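Local coordinates for mitotic checkpoint control protein kinase BUB1 (Drosophila melanogaster, PDB 6JKK) that probably acts as an ATP-binding protein kinase of the mitotic checkpoint at kinetochores, phosphorylating CENP-E during spindle microtubule capture, here as its kinase domain alone, at residues 19-33 and 90-102. Sequence-based numbering, arbitrary orientation.
Sequences LESIDFSMYIEKLPH and TNYWEFYICLEIH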
loop_
_atom_site.group_PDB
_atom_site.type_symbol
_atom_site.label_atom_id
_atom_site.label_comp_id
_atom_site.label_asym_id
_atom_site.label_seq_id
_atom_site.Cartn_x
_atom_site.Cartn_y
_atom_site.Cartn_z
ATOM N N LEU A 19 18.999 11.897 1.487
ATOM C CA LEU A 19 19.665 10.985 0.559
ATOM C C LEU A 19 21.153 11.312 0.448
ATOM O O LEU A 19 21.999 10.413 0.354
ATOM C CB LEU A 19 18.997 11.030 -0.819
ATOM C CG LEU A 19 17.573 10.469 -0.851
ATOM C CD1 LEU A 19 16.983 10.538 -2.253
ATOM C CD2 LEU A 19 17.566 9.037 -0.331
ATOM N N GLU A 20 21.478 12.599 0.461
ATOM C CA GLU A 20 22.879 12.999 0.407
ATOM C C GLU A 20 23.599 12.665 1.713
ATOM O O GLU A 20 24.782 12.329 1.701
ATOM C CB GLU A 20 23.015 14.483 0.040
ATOM C CG GLU A 20 22.922 14.737 -1.464
ATOM C CD GLU A 20 22.415 16.126 -1.802
ATOM O OE1 GLU A 20 22.354 16.974 -0.888
ATOM O OE2 GLU A 20 22.071 16.367 -2.981
ATOM N N SER A 21 22.879 12.725 2.832
ATOM C CA SER A 21 23.486 12.449 4.136
ATOM C C SER A 21 23.940 10.990 4.261
ATOM O O SER A 21 24.835 10.673 5.047
ATOM C CB SER A 21 22.526 12.804 5.276
ATOM O OG SER A 21 21.541 11.804 5.452
ATOM N N ILE A 22 23.328 10.110 3.474
ATOM C CA ILE A 22 23.678 8.693 3.498
ATOM C C ILE A 22 24.371 8.238 2.211
ATOM O O ILE A 22 24.512 7.032 1.975
ATOM C CB ILE A 22 22.440 7.812 3.723
ATOM C CG1 ILE A 22 21.464 7.956 2.551
ATOM C CG2 ILE A 22 21.758 8.171 5.038
ATOM C CD1 ILE A 22 20.289 7.043 2.640
ATOM N N ASP A 23 24.794 9.199 1.389
ATOM C CA ASP A 23 25.529 8.904 0.154
ATOM C C ASP A 23 24.786 7.894 -0.726
ATOM O O ASP A 23 25.346 6.873 -1.132
ATOM C CB ASP A 23 26.942 8.399 0.477
ATOM C CG ASP A 23 27.785 9.434 1.206
ATOM O OD1 ASP A 23 27.844 10.592 0.742
ATOM O OD2 ASP A 23 28.387 9.082 2.242
ATOM N N PHE A 24 23.519 8.185 -1.004
ATOM C CA PHE A 24 22.669 7.258 -1.736
ATOM C C PHE A 24 23.133 7.043 -3.183
ATOM O O PHE A 24 23.131 5.913 -3.674
ATOM C CB PHE A 24 21.212 7.724 -1.700
ATOM C CG PHE A 24 20.249 6.727 -2.275
ATOM C CD1 PHE A 24 20.098 5.475 -1.689
ATOM C CD2 PHE A 24 19.507 7.036 -3.402
ATOM C CE1 PHE A 24 19.214 4.547 -2.218
ATOM C CE2 PHE A 24 18.617 6.121 -3.939
ATOM C CZ PHE A 24 18.467 4.874 -3.350
ATOM N N SER A 25 23.534 8.115 -3.864
ATOM C CA SER A 25 23.950 8.010 -5.264
ATOM C C SER A 25 25.178 7.116 -5.417
ATOM O O SER A 25 25.263 6.300 -6.337
ATOM C CB SER A 25 24.223 9.397 -5.851
ATOM O OG SER A 25 25.252 10.054 -5.132
ATOM N N MET A 26 26.122 7.262 -4.496
ATOM C CA MET A 26 27.302 6.418 -4.459
ATOM C C MET A 26 26.929 4.938 -4.288
ATOM O O MET A 26 27.595 4.052 -4.832
ATOM C CB MET A 26 28.201 6.893 -3.323
ATOM C CG MET A 26 29.249 5.920 -2.865
ATOM S SD MET A 26 30.170 6.657 -1.507
ATOM C CE MET A 26 30.441 8.296 -2.178
ATOM N N TYR A 27 25.861 4.675 -3.541
ATOM C CA TYR A 27 25.389 3.305 -3.360
ATOM C C TYR A 27 24.740 2.749 -4.626
ATOM O O TYR A 27 25.125 1.679 -5.094
ATOM C CB TYR A 27 24.424 3.207 -2.172
ATOM C CG TYR A 27 23.812 1.827 -1.948
ATOM C CD1 TYR A 27 24.610 0.689 -1.850
ATOM C CD2 TYR A 27 22.436 1.674 -1.814
ATOM C CE1 TYR A 27 24.049 -0.563 -1.641
ATOM C CE2 TYR A 27 21.866 0.427 -1.599
ATOM C CZ TYR A 27 22.677 -0.686 -1.514
ATOM O OH TYR A 27 22.109 -1.933 -1.303
ATOM N N ILE A 28 23.770 3.463 -5.194
ATOM C CA ILE A 28 23.048 2.911 -6.345
ATOM C C ILE A 28 23.928 2.768 -7.591
ATOM O O ILE A 28 23.649 1.938 -8.460
ATOM C CB ILE A 28 21.738 3.668 -6.668
ATOM C CG1 ILE A 28 22.002 5.103 -7.120
ATOM C CG2 ILE A 28 20.798 3.651 -5.463
ATOM C CD1 ILE A 28 20.711 5.862 -7.459
ATOM N N GLU A 29 25.005 3.552 -7.652
ATOM C CA GLU A 29 25.995 3.429 -8.727
ATOM C C GLU A 29 26.688 2.060 -8.738
ATOM O O GLU A 29 27.329 1.694 -9.726
ATOM C CB GLU A 29 27.063 4.520 -8.591
ATOM C CG GLU A 29 26.638 5.907 -9.047
ATOM C CD GLU A 29 27.600 6.988 -8.586
ATOM O OE1 GLU A 29 28.752 6.652 -8.231
ATOM O OE2 GLU A 29 27.197 8.170 -8.573
ATOM N N LYS A 30 26.567 1.320 -7.634
ATOM C CA LYS A 30 27.222 0.018 -7.474
ATOM C C LYS A 30 26.285 -1.174 -7.658
ATOM O O LYS A 30 26.732 -2.326 -7.715
ATOM C CB LYS A 30 27.824 -0.085 -6.076
ATOM C CG LYS A 30 29.318 0.131 -6.010
ATOM C CD LYS A 30 29.678 1.583 -6.190
ATOM C CE LYS A 30 30.948 1.912 -5.421
ATOM N NZ LYS A 30 31.030 3.365 -5.125
ATOM N N LEU A 31 24.986 -0.907 -7.721
ATOM C CA LEU A 31 23.995 -1.982 -7.770
ATOM C C LEU A 31 23.849 -2.533 -9.184
ATOM O O LEU A 31 23.537 -1.788 -10.109
ATOM C CB LEU A 31 22.645 -1.480 -7.257
ATOM C CG LEU A 31 22.578 -1.125 -5.771
ATOM C CD1 LEU A 31 21.265 -0.426 -5.435
ATOM C CD2 LEU A 31 22.772 -2.366 -4.897
ATOM N N PRO A 32 24.071 -3.847 -9.351
ATOM C CA PRO A 32 24.011 -4.473 -10.674
ATOM C C PRO A 32 22.623 -4.388 -11.303
ATOM O O PRO A 32 22.525 -4.456 -12.527
ATOM C CB PRO A 32 24.374 -5.931 -10.386
ATOM C CG PRO A 32 25.229 -5.865 -9.151
ATOM C CD PRO A 32 24.605 -4.769 -8.331
ATOM N N HIS A 33 21.575 -4.246 -10.499
ATOM C CA HIS A 33 20.231 -4.160 -11.066
ATOM C C HIS A 33 19.782 -2.722 -11.294
ATOM O O HIS A 33 18.631 -2.475 -11.654
ATOM C CB HIS A 33 19.207 -4.928 -10.222
ATOM C CG HIS A 33 18.885 -4.285 -8.907
ATOM N ND1 HIS A 33 19.838 -4.043 -7.942
ATOM C CD2 HIS A 33 17.705 -3.880 -8.381
ATOM C CE1 HIS A 33 19.263 -3.494 -6.885
ATOM N NE2 HIS A 33 17.968 -3.381 -7.128
ATOM N N THR A 90 13.308 12.314 -11.576
ATOM C CA THR A 90 13.740 11.023 -11.048
ATOM C C THR A 90 13.373 10.888 -9.573
ATOM O O THR A 90 13.701 11.759 -8.764
ATOM C CB THR A 90 15.255 10.873 -11.235
ATOM O OG1 THR A 90 15.598 11.188 -12.594
ATOM C CG2 THR A 90 15.717 9.463 -10.898
ATOM N N ASN A 91 12.657 9.819 -9.232
ATOM C CA ASN A 91 12.297 9.569 -7.843
ATOM C C ASN A 91 13.313 8.622 -7.209
ATOM O O ASN A 91 13.119 7.403 -7.183
ATOM C CB ASN A 91 10.873 9.014 -7.743
ATOM C CG ASN A 91 10.313 9.092 -6.331
ATOM O OD1 ASN A 91 11.063 9.118 -5.351
ATOM N ND2 ASN A 91 8.990 9.131 -6.220
ATOM N N TYR A 92 14.418 9.186 -6.730
ATOM C CA TYR A 92 15.442 8.388 -6.065
ATOM C C TYR A 92 14.880 7.849 -4.762
ATOM O O TYR A 92 15.181 6.722 -4.361
ATOM C CB TYR A 92 16.678 9.236 -5.774
ATOM C CG TYR A 92 17.376 9.748 -7.011
ATOM C CD1 TYR A 92 18.279 8.950 -7.701
ATOM C CD2 TYR A 92 17.132 11.032 -7.491
ATOM C CE1 TYR A 92 18.921 9.415 -8.830
ATOM C CE2 TYR A 92 17.775 11.507 -8.621
ATOM C CZ TYR A 92 18.662 10.686 -9.285
ATOM O OH TYR A 92 19.305 11.131 -10.414
ATOM N N TRP A 93 14.055 8.662 -4.109
ATOM C CA TRP A 93 13.523 8.334 -2.788
ATOM C C TRP A 93 12.754 7.023 -2.778
ATOM O O TRP A 93 12.905 6.209 -1.862
ATOM C CB TRP A 93 12.630 9.473 -2.290
ATOM C CG TRP A 93 12.059 9.248 -0.918
ATOM C CD1 TRP A 93 10.764 8.915 -0.603
ATOM C CD2 TRP A 93 12.764 9.341 0.325
ATOM N NE1 TRP A 93 10.629 8.798 0.765
ATOM C CE2 TRP A 93 11.840 9.056 1.353
ATOM C CE3 TRP A 93 14.088 9.640 0.667
ATOM C CZ2 TRP A 93 12.206 9.063 2.704
ATOM C CZ3 TRP A 93 14.446 9.644 2.001
ATOM C CH2 TRP A 93 13.512 9.358 3.004
ATOM N N GLU A 94 11.926 6.816 -3.795
ATOM C CA GLU A 94 11.172 5.574 -3.894
ATOM C C GLU A 94 12.097 4.347 -3.922
ATOM O O GLU A 94 11.827 3.344 -3.253
ATOM C CB GLU A 94 10.259 5.605 -5.119
ATOM C CG GLU A 94 9.535 4.301 -5.376
ATOM C CD GLU A 94 8.499 4.446 -6.458
ATOM O OE1 GLU A 94 8.390 5.552 -7.029
ATOM O OE2 GLU A 94 7.797 3.458 -6.728
ATOM N N PHE A 95 13.195 4.444 -4.671
ATOM C CA PHE A 95 14.171 3.364 -4.772
ATOM C C PHE A 95 14.794 3.141 -3.392
ATOM O O PHE A 95 14.912 1.999 -2.937
ATOM C CB PHE A 95 15.239 3.710 -5.827
ATOM C CG PHE A 95 16.086 2.537 -6.277
ATOM C CD1 PHE A 95 15.680 1.224 -6.059
ATOM C CD2 PHE A 95 17.312 2.760 -6.911
ATOM C CE1 PHE A 95 16.473 0.149 -6.473
ATOM C CE2 PHE A 95 18.110 1.697 -7.330
ATOM C CZ PHE A 95 17.697 0.391 -7.108
ATOM N N TYR A 96 15.155 4.228 -2.709
ATOM C CA TYR A 96 15.718 4.124 -1.358
ATOM C C TYR A 96 14.800 3.367 -0.393
ATOM O O TYR A 96 15.240 2.426 0.268
ATOM C CB TYR A 96 16.044 5.511 -0.776
ATOM C CG TYR A 96 16.272 5.469 0.730
ATOM C CD1 TYR A 96 17.483 5.034 1.259
ATOM C CD2 TYR A 96 15.268 5.850 1.620
ATOM C CE1 TYR A 96 17.688 4.973 2.636
ATOM C CE2 TYR A 96 15.463 5.795 3.002
ATOM C CZ TYR A 96 16.675 5.360 3.499
ATOM O OH TYR A 96 16.884 5.306 4.862
ATOM N N ILE A 97 13.537 3.784 -0.310
ATOM C CA ILE A 97 12.587 3.139 0.598
ATOM C C ILE A 97 12.474 1.640 0.309
ATOM O O ILE A 97 12.529 0.813 1.223
ATOM C CB ILE A 97 11.176 3.780 0.520
ATOM C CG1 ILE A 97 11.189 5.219 1.061
ATOM C CG2 ILE A 97 10.154 2.909 1.264
ATOM C CD1 ILE A 97 11.605 5.352 2.533
ATOM N N CYS A 98 12.328 1.293 -0.965
ATOM C CA CYS A 98 12.148 -0.101 -1.357
ATOM C C CYS A 98 13.363 -0.942 -1.026
ATOM O O CYS A 98 13.236 -2.071 -0.549
ATOM C CB CYS A 98 11.841 -0.204 -2.847
ATOM S SG CYS A 98 10.177 0.308 -3.243
ATOM N N LEU A 99 14.546 -0.393 -1.275
ATOM C CA LEU A 99 15.778 -1.085 -0.916
ATOM C C LEU A 99 15.809 -1.335 0.596
ATOM O O LEU A 99 16.162 -2.434 1.048
ATOM C CB LEU A 99 16.991 -0.255 -1.351
ATOM C CG LEU A 99 17.250 -0.205 -2.860
ATOM C CD1 LEU A 99 18.243 0.901 -3.212
ATOM C CD2 LEU A 99 17.758 -1.554 -3.359
ATOM N N GLU A 100 15.434 -0.320 1.376
ATOM C CA GLU A 100 15.482 -0.431 2.840
ATOM C C GLU A 100 14.481 -1.449 3.349
ATOM O O GLU A 100 14.796 -2.242 4.233
ATOM C CB GLU A 100 15.237 0.924 3.515
ATOM C CG GLU A 100 16.475 1.815 3.588
ATOM C CD GLU A 100 17.658 1.119 4.241
ATOM O OE1 GLU A 100 17.609 0.869 5.466
ATOM O OE2 GLU A 100 18.627 0.809 3.527
ATOM N N ILE A 101 13.270 -1.422 2.799
ATOM C CA ILE A 101 12.267 -2.398 3.192
ATOM C C ILE A 101 12.822 -3.814 3.028
ATOM O O ILE A 101 12.781 -4.631 3.957
ATOM C CB ILE A 101 10.966 -2.235 2.383
ATOM C CG1 ILE A 101 10.193 -1.007 2.869
ATOM C CG2 ILE A 101 10.089 -3.469 2.549
ATOM C CD1 ILE A 101 9.014 -0.633 1.990
ATOM N N HIS A 102 13.378 -4.101 1.858
ATOM C CA HIS A 102 13.857 -5.454 1.599
ATOM C C HIS A 102 15.160 -5.760 2.339
ATOM O O HIS A 102 15.510 -6.919 2.550
ATOM C CB HIS A 102 13.921 -5.732 0.089
ATOM C CG HIS A 102 12.565 -5.890 -0.527
ATOM N ND1 HIS A 102 11.909 -7.103 -0.583
ATOM C CD2 HIS A 102 11.715 -4.979 -1.061
ATOM C CE1 HIS A 102 10.722 -6.934 -1.140
ATOM N NE2 HIS A 102 10.581 -5.655 -1.443
#
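L19 brings its two methyls down on the start of helix 92-104, the αC helix of the kinase N-lobe, which the N-terminal segment 19-33 packs against. On αC but turned away from this interface, E94 forms the salt bridge with K85, the predicted ATP-binding lysine. L19 CD1 lies against Y92 CB, and CD2 reaches W93 CE3 at 3.7 Å and the flank of Y96. I22 crosses Y96 at about a right angle, CD1 3.3 Å from CE1. A Schellman motif with D23 at positive phi ends the first helix before helix 24-28, the axes of 24-28 and 92-102 crossing at 68°. F24 is the knob of the interface, seated among Y92, F95, Y96 and L99. With CG anti to the backbone N (chi1 -172°), its ring extends onto αC, where Y96 CB makes a CH-pi contact 3.9 Å from the centroid and the edge of Y96 points toward the face of F24 in an offset edge-to-face pair, planes at 85°. One turn further along αC, L99 CD1 receives Y27 CE2. I28 CG2 sits over the rim of the opposite face of F24 and touches F95 CE2 at 3.8 Å. L31 CD1 also meets L99 CD1. H33, whose backbone pairs with A120, sets NE2 at the edge of the F95 ring, 3.8 Å from CZ.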